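Local coordinates for protein 3,6-diketocamphane 1,6-monooxygenase (PDB 4UWM) that oxidises a camphor-derived diketone to a lactone with reduced FMN and molecular oxygen, as a Baeyer-Villiger monooxygenase in the degradation of (-)-camphor, at residues 312-315 and 316-320. Sequence-based numbering, arbitrary orientation.
Sequences EFLV and DNVFL
The Phe319 ring turns one face to Leu314, whose CB sits 4.0 Å from the ring centroid in a CH-pi contact that suits a broad flat side chain; Val315 N lies over the same face, offset toward the rim. Separately, Val315 CG2 makes an apolar touch with Phe319 CD2 at 4.0 Å. With its CG beside the backbone N (chi1 -63°), Phe319 brings its ring back against Leu314 and Val315. The Phe313 ring and the Asn317 amide are inclined by 30°, and Asn317 ND2 comes obliquely to within 3.1 Å of Phe313 CD1. Asn317 ND2 donates to Phe313 O at 2.8 Å, in the carbonyl plane on a lone pair; Asn317 thus holds this carbonyl with both its backbone N-H and its side-chain amide, short enough to fold back on the helix end. Leu314 O likewise takes two backbone donors, Val318 N and Phe319 N, from opposite faces of its plane; the second is an i+5 bond where the chain leaves the helix. Beta-branched Val318 directs CG2 to both Leu314 CD2, at 3.8 Å, and Phe313 CE2. Glu312 OE2 and Asp316 OD2, one turn apart, approach to 4.0 Å, a probable repulsion eased by Lys269, which forms salt bridges with both carboxylates. At Phe319 an alanine would probably open a gap beside Leu314 CB and Val315 CG2 and lose the CH-pi contact. Helix 311-317 of this TIM-barrel-type chain rests on its neighbours: Phe313, Leu314 and Val318 meet Tyr298 of helix 296-302, and Val315 packs on helix 265-274. Phe319 touches Phe281 and Thr258, and Leu320 enters strand 320-322, its backbone bonding to Thr258 and Phe260 of strand 254-261 and its side chain lying against helix 324-338.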
ATOM      1  N   GLU A 312     -15.760   9.704 -33.959  1.00 45.04           N
ATOM      2  CA  GLU A 312     -15.138  10.665 -34.858  1.00 36.80           C
ATOM      3  C   GLU A 312     -15.467  12.106 -34.488  1.00 32.03           C
ATOM      4  O   GLU A 312     -14.609  12.984 -34.591  1.00 37.57           O
ATOM      5  CB  GLU A 312     -15.517  10.381 -36.323  1.00 48.58           C
ATOM      6  CG  GLU A 312     -14.811  11.288 -37.322  1.00 49.11           C
ATOM      7  CD  GLU A 312     -14.848  10.765 -38.747  1.00 58.72           C
ATOM      8  OE1 GLU A 312     -15.866  10.154 -39.146  1.00 53.66           O
ATOM      9  OE2 GLU A 312     -13.848  10.970 -39.468  1.00 61.92           O
ATOM     10  N   PHE A 313     -16.696  12.348 -34.039  1.00 34.89           N
ATOM     11  CA  PHE A 313     -17.040  13.666 -33.529  1.00 36.42           C
ATOM     12  C   PHE A 313     -16.100  14.081 -32.387  1.00 39.55           C
ATOM     13  O   PHE A 313     -15.571  15.200 -32.375  1.00 40.71           O
ATOM     14  CB  PHE A 313     -18.495  13.732 -33.066  1.00 38.91           C
ATOM     15  CG  PHE A 313     -18.779  14.918 -32.186  1.00 46.56           C
ATOM     16  CD1 PHE A 313     -18.844  16.201 -32.725  1.00 48.58           C
ATOM     17  CD2 PHE A 313     -18.938  14.763 -30.810  1.00 43.23           C
ATOM     18  CE1 PHE A 313     -19.078  17.305 -31.914  1.00 51.52           C
ATOM     19  CE2 PHE A 313     -19.172  15.863 -29.996  1.00 47.21           C
ATOM     20  CZ  PHE A 313     -19.243  17.135 -30.548  1.00 47.06           C
ATOM     21  N   LEU A 314     -15.906  13.171 -31.432  1.00 42.45           N
ATOM     22  CA  LEU A 314     -15.030  13.412 -30.280  1.00 36.82           C
ATOM     23  C   LEU A 314     -13.595  13.650 -30.734  1.00 33.26           C
ATOM     24  O   LEU A 314     -12.962  14.616 -30.321  1.00 35.59           O
ATOM     25  CB  LEU A 314     -15.110  12.241 -29.276  1.00 31.24           C
ATOM     26  CG  LEU A 314     -16.433  12.016 -28.535  1.00 33.11           C
ATOM     27  CD1 LEU A 314     -16.372  10.771 -27.662  1.00 34.20           C
ATOM     28  CD2 LEU A 314     -16.825  13.226 -27.693  1.00 33.70           C
ATOM     29  N   VAL A 315     -13.098  12.793 -31.617  1.00 36.95           N
ATOM     30  CA  VAL A 315     -11.736  12.942 -32.138  1.00 36.59           C
ATOM     31  C   VAL A 315     -11.522  14.275 -32.857  1.00 40.95           C
ATOM     32  O   VAL A 315     -10.472  14.907 -32.701  1.00 41.71           O
ATOM     33  CB  VAL A 315     -11.352  11.751 -33.039  1.00 38.86           C
ATOM     34  CG1 VAL A 315      -9.922  11.877 -33.524  1.00 39.97           C
ATOM     35  CG2 VAL A 315     -11.518  10.447 -32.280  1.00 37.47           C
ATOM     36  N   ASP A 316     -12.526  14.714 -33.615  1.00 46.84           N
ATOM     37  CA  ASP A 316     -12.427  15.941 -34.418  1.00 46.71           C
ATOM     38  C   ASP A 316     -12.636  17.255 -33.652  1.00 48.49           C
ATOM     39  O   ASP A 316     -12.034  18.277 -33.989  1.00 57.47           O
ATOM     40  CB  ASP A 316     -13.412  15.879 -35.594  1.00 45.42           C
ATOM     41  CG  ASP A 316     -13.007  14.869 -36.651  1.00 46.66           C
ATOM     42  OD1 ASP A 316     -11.798  14.660 -36.863  1.00 46.63           O
ATOM     43  OD2 ASP A 316     -13.905  14.279 -37.284  1.00 54.81           O
ATOM     44  N   ASN A 317     -13.489  17.232 -32.634  1.00 41.13           N
ATOM     45  CA  ASN A 317     -13.961  18.470 -32.004  1.00 40.90           C
ATOM     46  C   ASN A 317     -13.694  18.601 -30.502  1.00 41.50           C
ATOM     47  O   ASN A 317     -13.746  19.704 -29.961  1.00 41.76           O
ATOM     48  CB  ASN A 317     -15.461  18.626 -32.254  1.00 41.57           C
ATOM     49  CG  ASN A 317     -15.821  18.492 -33.722  1.00 52.07           C
ATOM     50  OD1 ASN A 317     -15.691  19.440 -34.489  1.00 65.22           O
ATOM     51  ND2 ASN A 317     -16.268  17.307 -34.120  1.00 52.27           N
ATOM     52  N   VAL A 318     -13.435  17.476 -29.833  1.00 41.66           N
ATOM     53  CA  VAL A 318     -13.282  17.454 -28.366  1.00 39.00           C
ATOM     54  C   VAL A 318     -11.851  17.101 -27.942  1.00 41.00           C
ATOM     55  O   VAL A 318     -11.176  17.909 -27.292  1.00 39.60           O
ATOM     56  CB  VAL A 318     -14.285  16.488 -27.704  1.00 36.54           C
ATOM     57  CG1 VAL A 318     -14.079  16.458 -26.196  1.00 38.96           C
ATOM     58  CG2 VAL A 318     -15.713  16.895 -28.040  1.00 35.25           C
ATOM     59  N   PHE A 319     -11.388  15.914 -28.333  1.00 34.43           N
ATOM     60  CA  PHE A 319     -10.059  15.443 -27.945  1.00 32.84           C
ATOM     61  C   PHE A 319      -9.014  16.400 -28.442  1.00 40.20           C
ATOM     62  O   PHE A 319      -9.193  17.041 -29.471  1.00 45.73           O
ATOM     63  CB  PHE A 319      -9.748  14.061 -28.527  1.00 29.54           C
ATOM     64  CG  PHE A 319     -10.652  12.974 -28.052  1.00 28.72           C
ATOM     65  CD1 PHE A 319     -11.572  13.191 -27.024  1.00 31.22           C
ATOM     66  CD2 PHE A 319     -10.559  11.706 -28.607  1.00 30.61           C
ATOM     67  CE1 PHE A 319     -12.393  12.166 -26.584  1.00 25.49           C
ATOM     68  CE2 PHE A 319     -11.380  10.677 -28.170  1.00 30.49           C
ATOM     69  CZ  PHE A 319     -12.291  10.907 -27.157  1.00 28.39           C
ATOM     70  N   LEU A 320      -7.919  16.492 -27.708  1.00 34.88           N
ATOM     71  CA  LEU A 320      -6.805  17.313 -28.115  1.00 35.12           C
ATOM     72  C   LEU A 320      -5.858  16.433 -28.924  1.00 35.00           C
ATOM     73  O   LEU A 320      -4.865  15.934 -28.400  1.00 37.04           O
ATOM     74  CB  LEU A 320      -6.131  17.923 -26.881  1.00 33.25           C
ATOM     75  CG  LEU A 320      -7.024  18.858 -26.061  1.00 39.27           C
ATOM     76  CD1 LEU A 320      -6.277  19.381 -24.840  1.00 34.72           C
ATOM     77  CD2 LEU A 320      -7.541  20.019 -26.905  1.00 45.97           C
TER